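Local coordinates for protein 11R-lipoxygenase (Gersemia fruticosa, PDB 3VF1) that probably inserts molecular oxygen into polyunsaturated fatty acids as a calcium-regulated lipoxygenase that holds one non-heme iron, at residues Y586-Q598 / M613-V626. Numbering follows the deposited sequence.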
ATOM      1  N   TYR A 586       3.707 -13.061 -11.023  1.00 27.19           N
ATOM      2  CA  TYR A 586       4.743 -13.979 -10.555  1.00 28.98           C
ATOM      3  C   TYR A 586       4.256 -15.421 -10.439  1.00 28.59           C
ATOM      4  O   TYR A 586       5.052 -16.329 -10.199  1.00 32.16           O
ATOM      5  CB  TYR A 586       5.291 -13.514  -9.205  1.00 27.95           C
ATOM      6  CG  TYR A 586       5.952 -12.157  -9.256  1.00 30.71           C
ATOM      7  CD1 TYR A 586       7.238 -12.009  -9.758  1.00 29.95           C
ATOM      8  CD2 TYR A 586       5.290 -11.024  -8.802  1.00 27.58           C
ATOM      9  CE1 TYR A 586       7.846 -10.769  -9.808  1.00 30.45           C
ATOM     10  CE2 TYR A 586       5.890  -9.783  -8.846  1.00 31.59           C
ATOM     11  CZ  TYR A 586       7.168  -9.661  -9.349  1.00 34.22           C
ATOM     12  OH  TYR A 586       7.766  -8.424  -9.393  1.00 33.43           O
ATOM     13  N   GLY A 587       2.953 -15.631 -10.601  1.00 26.00           N
ATOM     14  CA  GLY A 587       2.390 -16.968 -10.534  1.00 30.84           C
ATOM     15  C   GLY A 587       3.176 -17.923 -11.411  1.00 32.31           C
ATOM     16  O   GLY A 587       3.628 -18.973 -10.957  1.00 33.07           O
ATOM     17  N   PHE A 588       3.334 -17.551 -12.677  1.00 31.89           N
ATOM     18  CA  PHE A 588       4.175 -18.294 -13.606  1.00 30.16           C
ATOM     19  C   PHE A 588       5.564 -17.661 -13.617  1.00 30.08           C
ATOM     20  O   PHE A 588       5.780 -16.616 -14.231  1.00 30.50           O
ATOM     21  CB  PHE A 588       3.556 -18.284 -15.004  1.00 30.02           C
ATOM     22  CG  PHE A 588       4.254 -19.181 -15.983  1.00 29.40           C
ATOM     23  CD1 PHE A 588       4.151 -20.559 -15.875  1.00 32.15           C
ATOM     24  CD2 PHE A 588       5.007 -18.649 -17.016  1.00 28.58           C
ATOM     25  CE1 PHE A 588       4.794 -21.388 -16.777  1.00 29.82           C
ATOM     26  CE2 PHE A 588       5.649 -19.473 -17.920  1.00 28.80           C
ATOM     27  CZ  PHE A 588       5.543 -20.842 -17.800  1.00 32.59           C
ATOM     28  N   HIS A 589       6.500 -18.306 -12.929  1.00 30.10           N
ATOM     29  CA  HIS A 589       7.796 -17.704 -12.618  1.00 31.45           C
ATOM     30  C   HIS A 589       8.523 -17.091 -13.821  1.00 31.05           C
ATOM     31  O   HIS A 589       9.069 -15.993 -13.720  1.00 31.70           O
ATOM     32  CB  HIS A 589       8.705 -18.730 -11.935  1.00 27.50           C
ATOM     33  CG  HIS A 589       9.918 -18.130 -11.297  1.00 31.56           C
ATOM     34  ND1 HIS A 589       9.993 -17.861  -9.947  1.00 34.53           N
ATOM     35  CD2 HIS A 589      11.101 -17.738 -11.825  1.00 32.39           C
ATOM     36  CE1 HIS A 589      11.173 -17.336  -9.670  1.00 32.18           C
ATOM     37  NE2 HIS A 589      11.864 -17.249 -10.792  1.00 34.17           N
ATOM     38  N   PRO A 590       8.546 -17.801 -14.959  1.00 29.63           N
ATOM     39  CA  PRO A 590       9.276 -17.291 -16.127  1.00 28.85           C
ATOM     40  C   PRO A 590       8.790 -15.929 -16.621  1.00 28.11           C
ATOM     41  O   PRO A 590       9.537 -15.231 -17.304  1.00 28.55           O
ATOM     42  CB  PRO A 590       9.020 -18.360 -17.192  1.00 26.61           C
ATOM     43  CG  PRO A 590       8.753 -19.604 -16.419  1.00 29.84           C
ATOM     44  CD  PRO A 590       8.014 -19.155 -15.193  1.00 31.86           C
ATOM     45  N   ASN A 591       7.558 -15.558 -16.287  1.00 28.48           N
ATOM     46  CA  ASN A 591       7.019 -14.270 -16.713  1.00 28.51           C
ATOM     47  C   ASN A 591       7.709 -13.109 -16.004  1.00 32.18           C
ATOM     48  O   ASN A 591       7.725 -11.985 -16.507  1.00 34.04           O
ATOM     49  CB  ASN A 591       5.508 -14.214 -16.471  1.00 28.85           C
ATOM     50  CG  ASN A 591       4.887 -12.916 -16.957  1.00 30.12           C
ATOM     51  OD1 ASN A 591       4.776 -12.683 -18.161  1.00 28.20           O
ATOM     52  ND2 ASN A 591       4.471 -12.069 -16.021  1.00 31.97           N
ATOM     53  N   SER A 592       8.282 -13.387 -14.838  1.00 29.43           N
ATOM     54  CA  SER A 592       8.991 -12.371 -14.072  1.00 30.17           C
ATOM     55  C   SER A 592       9.898 -13.030 -13.034  1.00 31.48           C
ATOM     56  O   SER A 592       9.544 -13.120 -11.858  1.00 30.21           O
ATOM     57  CB  SER A 592       7.995 -11.436 -13.387  1.00 31.79           C
ATOM     58  OG  SER A 592       8.598 -10.195 -13.059  1.00 34.61           O
ATOM     59  N   PRO A 593      11.078 -13.497 -13.474  1.00 30.13           N
ATOM     60  CA  PRO A 593      12.037 -14.195 -12.608  1.00 28.40           C
ATOM     61  C   PRO A 593      12.452 -13.358 -11.403  1.00 30.11           C
ATOM     62  O   PRO A 593      12.637 -12.148 -11.532  1.00 29.87           O
ATOM     63  CB  PRO A 593      13.238 -14.429 -13.530  1.00 26.11           C
ATOM     64  CG  PRO A 593      12.691 -14.355 -14.911  1.00 27.28           C
ATOM     65  CD  PRO A 593      11.568 -13.373 -14.856  1.00 29.12           C
ATOM     66  N   THR A 594      12.599 -13.999 -10.248  1.00 26.55           N
ATOM     67  CA  THR A 594      12.988 -13.303  -9.027  1.00 28.44           C
ATOM     68  C   THR A 594      14.493 -13.367  -8.807  1.00 28.16           C
ATOM     69  O   THR A 594      15.074 -12.476  -8.190  1.00 31.23           O
ATOM     70  CB  THR A 594      12.278 -13.891  -7.792  1.00 30.09           C
ATOM     71  OG1 THR A 594      12.606 -15.280  -7.657  1.00 30.74           O
ATOM     72  CG2 THR A 594      10.771 -13.740  -7.923  1.00 29.83           C
ATOM     73  N   LEU A 595      15.120 -14.423  -9.311  1.00 31.54           N
ATOM     74  CA  LEU A 595      16.565 -14.572  -9.188  1.00 32.08           C
ATOM     75  C   LEU A 595      17.146 -15.359 -10.356  1.00 31.29           C
ATOM     76  O   LEU A 595      16.417 -16.010 -11.105  1.00 30.23           O
ATOM     77  CB  LEU A 595      16.919 -15.263  -7.867  1.00 30.88           C
ATOM     78  CG  LEU A 595      16.407 -16.694  -7.667  1.00 35.31           C
ATOM     79  CD1 LEU A 595      17.256 -17.712  -8.416  1.00 32.37           C
ATOM     80  CD2 LEU A 595      16.361 -17.041  -6.185  1.00 33.98           C
ATOM     81  N   MET A 596      18.464 -15.283 -10.506  1.00 29.52           N
ATOM     82  CA  MET A 596      19.186 -16.105 -11.465  1.00 28.81           C
ATOM     83  C   MET A 596      20.318 -16.817 -10.736  1.00 30.82           C
ATOM     84  O   MET A 596      21.025 -16.211  -9.934  1.00 28.73           O
ATOM     85  CB  MET A 596      19.743 -15.248 -12.603  1.00 30.96           C
ATOM     86  CG  MET A 596      18.684 -14.701 -13.551  1.00 31.02           C
ATOM     87  SD  MET A 596      17.821 -15.994 -14.464  1.00 38.47           S
ATOM     88  CE  MET A 596      16.888 -15.019 -15.640  1.00 32.48           C
ATOM     89  N   ARG A 597      20.483 -18.107 -11.012  1.00 31.20           N
ATOM     90  CA  ARG A 597      21.474 -18.916 -10.314  1.00 30.77           C
ATOM     91  C   ARG A 597      22.784 -19.009 -11.088  1.00 32.10           C
ATOM     92  O   ARG A 597      23.771 -19.546 -10.588  1.00 37.11           O
ATOM     93  CB  ARG A 597      20.927 -20.319 -10.070  1.00 28.19           C
ATOM     94  CG  ARG A 597      19.790 -20.372  -9.072  1.00 30.80           C
ATOM     95  CD  ARG A 597      19.324 -21.799  -8.879  1.00 33.47           C
ATOM     96  NE  ARG A 597      18.720 -22.330 -10.097  1.00 35.31           N
ATOM     97  CZ  ARG A 597      18.797 -23.598 -10.492  1.00 34.22           C
ATOM     98  NH1 ARG A 597      19.459 -24.494  -9.771  1.00 34.13           N
ATOM     99  NH2 ARG A 597      18.207 -23.972 -11.618  1.00 36.80           N
ATOM    100  N   GLN A 598      22.783 -18.494 -12.311  1.00 30.62           N
ATOM    101  CA  GLN A 598      23.985 -18.473 -13.131  1.00 31.52           C
ATOM    102  C   GLN A 598      24.200 -17.071 -13.671  1.00 31.31           C
ATOM    103  O   GLN A 598      23.243 -16.322 -13.854  1.00 33.41           O
ATOM    104  CB  GLN A 598      23.857 -19.450 -14.296  1.00 33.63           C
ATOM    105  CG  GLN A 598      23.692 -20.901 -13.883  1.00 33.04           C
ATOM    106  CD  GLN A 598      24.960 -21.478 -13.287  1.00 38.12           C
ATOM    107  OE1 GLN A 598      26.046 -20.923 -13.455  1.00 43.73           O
ATOM    108  NE2 GLN A 598      24.828 -22.595 -12.583  1.00 36.43           N
ATOM    109  N   MET A 613      17.002 -23.253 -18.040  1.00 29.11           N
ATOM    110  CA  MET A 613      16.497 -23.899 -16.831  1.00 32.46           C
ATOM    111  C   MET A 613      17.534 -23.875 -15.712  1.00 33.62           C
ATOM    112  O   MET A 613      17.186 -23.969 -14.535  1.00 34.67           O
ATOM    113  CB  MET A 613      16.092 -25.348 -17.116  1.00 31.63           C
ATOM    114  CG  MET A 613      14.996 -25.505 -18.158  1.00 31.24           C
ATOM    115  SD  MET A 613      13.661 -24.309 -17.972  1.00 37.50           S
ATOM    116  CE  MET A 613      13.062 -24.726 -16.338  1.00 36.65           C
ATOM    117  N   ALA A 614      18.806 -23.753 -16.080  1.00 33.24           N
ATOM    118  CA  ALA A 614      19.884 -23.745 -15.097  1.00 32.13           C
ATOM    119  C   ALA A 614      20.033 -22.371 -14.451  1.00 34.29           C
ATOM    120  O   ALA A 614      20.563 -22.253 -13.343  1.00 31.27           O
ATOM    121  CB  ALA A 614      21.193 -24.173 -15.742  1.00 30.13           C
ATOM    122  N   SER A 615      19.571 -21.336 -15.147  1.00 33.30           N
ATOM    123  CA  SER A 615      19.612 -19.977 -14.617  1.00 34.34           C
ATOM    124  C   SER A 615      18.393 -19.692 -13.748  1.00 33.03           C
ATOM    125  O   SER A 615      18.511 -19.102 -12.675  1.00 32.40           O
ATOM    126  CB  SER A 615      19.687 -18.958 -15.753  1.00 35.84           C
ATOM    127  OG  SER A 615      20.989 -18.905 -16.304  1.00 41.43           O
ATOM    128  N   LEU A 616      17.225 -20.112 -14.217  1.00 29.78           N
ATOM    129  CA  LEU A 616      15.984 -19.854 -13.498  1.00 31.03           C
ATOM    130  C   LEU A 616      15.987 -20.541 -12.136  1.00 31.28           C
ATOM    131  O   LEU A 616      16.733 -21.492 -11.906  1.00 30.07           O
ATOM    132  CB  LEU A 616      14.780 -20.314 -14.323  1.00 27.06           C
ATOM    133  CG  LEU A 616      14.565 -19.573 -15.645  1.00 25.52           C
ATOM    134  CD1 LEU A 616      13.332 -20.101 -16.363  1.00 30.55           C
ATOM    135  CD2 LEU A 616      14.452 -18.072 -15.417  1.00 28.41           C
ATOM    136  N   ALA A 617      15.146 -20.039 -11.238  1.00 30.71           N
ATOM    137  CA  ALA A 617      15.059 -20.554  -9.878  1.00 32.28           C
ATOM    138  C   ALA A 617      14.889 -22.069  -9.868  1.00 31.63           C
ATOM    139  O   ALA A 617      14.281 -22.641 -10.772  1.00 27.28           O
ATOM    140  CB  ALA A 617      13.898 -19.894  -9.150  1.00 30.68           C
ATOM    141  N   ASN A 618      15.436 -22.715  -8.845  1.00 33.02           N
ATOM    142  CA  ASN A 618      15.242 -24.147  -8.666  1.00 33.27           C
ATOM    143  C   ASN A 618      13.870 -24.405  -8.052  1.00 30.81           C
ATOM    144  O   ASN A 618      13.099 -23.473  -7.839  1.00 33.12           O
ATOM    145  CB  ASN A 618      16.362 -24.749  -7.807  1.00 34.51           C
ATOM    146  CG  ASN A 618      16.408 -24.170  -6.407  1.00 34.63           C
ATOM    147  OD1 ASN A 618      15.375 -23.892  -5.801  1.00 34.11           O
ATOM    148  ND2 ASN A 618      17.614 -23.987  -5.886  1.00 34.36           N
ATOM    149  N   LYS A 619      13.563 -25.665  -7.771  1.00 32.51           N
ATOM    150  CA  LYS A 619      12.226 -26.032  -7.321  1.00 34.92           C
ATOM    151  C   LYS A 619      11.867 -25.413  -5.969  1.00 33.30           C
ATOM    152  O   LYS A 619      10.806 -24.807  -5.827  1.00 33.64           O
ATOM    153  CB  LYS A 619      12.077 -27.555  -7.279  1.00 35.15           C
ATOM    154  CG  LYS A 619      12.241 -28.204  -8.646  1.00 35.03           C
ATOM    155  CD  LYS A 619      11.687 -29.617  -8.682  1.00 37.55           C
ATOM    156  CE  LYS A 619      11.814 -30.218 -10.072  1.00 37.51           C
ATOM    157  NZ  LYS A 619      11.206 -31.574 -10.152  1.00 41.36           N
ATOM    158  N   HIS A 620      12.747 -25.556  -4.985  1.00 33.34           N
ATOM    159  CA  HIS A 620      12.494 -24.997  -3.660  1.00 32.47           C
ATOM    160  C   HIS A 620      12.310 -23.484  -3.718  1.00 30.72           C
ATOM    161  O   HIS A 620      11.417 -22.934  -3.074  1.00 29.78           O
ATOM    162  CB  HIS A 620      13.638 -25.335  -2.704  1.00 35.08           C
ATOM    163  CG  HIS A 620      13.528 -24.660  -1.372  1.00 37.84           C
ATOM    164  ND1 HIS A 620      12.769 -25.169  -0.340  1.00 36.33           N
ATOM    165  CD2 HIS A 620      14.075 -23.512  -0.905  1.00 37.20           C
ATOM    166  CE1 HIS A 620      12.858 -24.368   0.707  1.00 35.40           C
ATOM    167  NE2 HIS A 620      13.644 -23.354   0.389  1.00 37.49           N
ATOM    168  N   GLN A 621      13.158 -22.818  -4.493  1.00 31.28           N
ATOM    169  CA  GLN A 621      13.124 -21.363  -4.601  1.00 32.78           C
ATOM    170  C   GLN A 621      11.821 -20.889  -5.232  1.00 34.18           C
ATOM    171  O   GLN A 621      11.236 -19.894  -4.799  1.00 30.42           O
ATOM    172  CB  GLN A 621      14.309 -20.861  -5.429  1.00 31.98           C
ATOM    173  CG  GLN A 621      15.662 -21.027  -4.755  1.00 31.04           C
ATOM    174  CD  GLN A 621      16.817 -20.756  -5.700  1.00 33.05           C
ATOM    175  OE1 GLN A 621      16.673 -20.868  -6.918  1.00 31.57           O
ATOM    176  NE2 GLN A 621      17.968 -20.392  -5.143  1.00 32.95           N
ATOM    177  N   ALA A 622      11.366 -21.607  -6.255  1.00 30.61           N
ATOM    178  CA  ALA A 622      10.160 -21.227  -6.980  1.00 27.83           C
ATOM    179  C   ALA A 622       8.922 -21.369  -6.100  1.00 30.18           C
ATOM    180  O   ALA A 622       8.024 -20.529  -6.140  1.00 34.06           O
ATOM    181  CB  ALA A 622      10.017 -22.061  -8.239  1.00 30.15           C
ATOM    182  N   VAL A 623       8.874 -22.432  -5.303  1.00 30.53           N
ATOM    183  CA  VAL A 623       7.757 -22.641  -4.388  1.00 30.24           C
ATOM    184  C   VAL A 623       7.742 -21.550  -3.322  1.00 32.53           C
ATOM    185  O   VAL A 623       6.679 -21.066  -2.930  1.00 31.60           O
ATOM    186  CB  VAL A 623       7.833 -24.014  -3.693  1.00 31.20           C
ATOM    187  CG1 VAL A 623       6.722 -24.151  -2.662  1.00 30.28           C
ATOM    188  CG2 VAL A 623       7.749 -25.136  -4.715  1.00 28.58           C
ATOM    189  N   THR A 624       8.926 -21.167  -2.855  1.00 32.50           N
ATOM    190  CA  THR A 624       9.044 -20.123  -1.845  1.00 32.35           C
ATOM    191  C   THR A 624       8.395 -18.835  -2.332  1.00 34.24           C
ATOM    192  O   THR A 624       7.706 -18.153  -1.573  1.00 39.67           O
ATOM    193  CB  THR A 624      10.515 -19.842  -1.483  1.00 32.96           C
ATOM    194  OG1 THR A 624      11.059 -20.962  -0.773  1.00 33.80           O
ATOM    195  CG2 THR A 624      10.628 -18.595  -0.612  1.00 35.29           C
ATOM    196  N   MET A 625       8.609 -18.503  -3.602  1.00 33.11           N
ATOM    197  CA  MET A 625       8.059 -17.277  -4.165  1.00 33.09           C
ATOM    198  C   MET A 625       6.537 -17.340  -4.234  1.00 30.42           C
ATOM    199  O   MET A 625       5.858 -16.365  -3.919  1.00 32.77           O
ATOM    200  CB  MET A 625       8.630 -17.017  -5.560  1.00 30.37           C
ATOM    201  CG  MET A 625       8.163 -15.703  -6.170  1.00 31.94           C
ATOM    202  SD  MET A 625       8.489 -14.297  -5.085  1.00 36.78           S
ATOM    203  CE  MET A 625       7.859 -12.941  -6.072  1.00 35.95           C
ATOM    204  N   VAL A 626       6.006 -18.485  -4.645  1.00 31.07           N
ATOM    205  CA  VAL A 626       4.561 -18.660  -4.757  1.00 32.39           C
ATOM    206  C   VAL A 626       3.898 -18.589  -3.387  1.00 33.66           C
ATOM    207  O   VAL A 626       2.806 -18.043  -3.245  1.00 34.84           O
ATOM    208  CB  VAL A 626       4.202 -20.002  -5.426  1.00 33.08           C
ATOM    209  CG1 VAL A 626       2.710 -20.285  -5.295  1.00 32.60           C
ATOM    210  CG2 VAL A 626       4.620 -19.993  -6.887  1.00 37.58           C
TER
HETATM  211  O   HOH W   1      14.444 -17.218 -11.825  1.00 28.00           O
HETATM  212  O   HOH W   2       7.862 -19.206  -8.701  1.00 37.90           O
HETATM  213  O   HOH W   3      20.412 -24.596  -7.410  1.00 34.05           O
HETATM  214  O   HOH W   4      22.593 -23.656 -11.381  1.00 32.42           O
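R597 leaves the backbone with CG anti to its carbonyl carbon (chi1 -68°) and bends at chi3 (-66°), which lays the guanidinium against the turn between helices 609-615 and 619-632. NE and NH2 both grip L616 O from the side, NE at 2.8 Å, with the oxygen near the guanidinium plane; NH2 also makes a salt bridge to D225 OD1. A614 O lies over one face of the group and N618 CB over the other. The R597 backbone N donates to S615 O at 2.8 Å. N618 and Q621 form a capping box that starts helix 619-632; Q621 OE1, which accepts from N618 N, also packs 3.5 Å from L595 CD1. Water 1 joins H589 NE2 to A617 N, and water 2 links H589 ND1 to A622 O, while the imidazole rests obliquely on A617 CB. Further along, M625, bent at chi2 (54°), sets CE over one face of the Y586 ring, 4.0 Å from its centroid, and 3.5 Å from T594 CG2. The Y586 side chain lies about 8 Å from that of the iron ligand H392. With an alanine at R597 both side-chain donors to L616 O go, and the interhelix turn would probably be held less firmly, with D225 left without this partner. The guanidinium thus joins the interhelix turn to D225, whose carboxylate is likely to balance its charge, whereas water-mediated bonds through H589 and apolar packing tie the loop to helix 619-632.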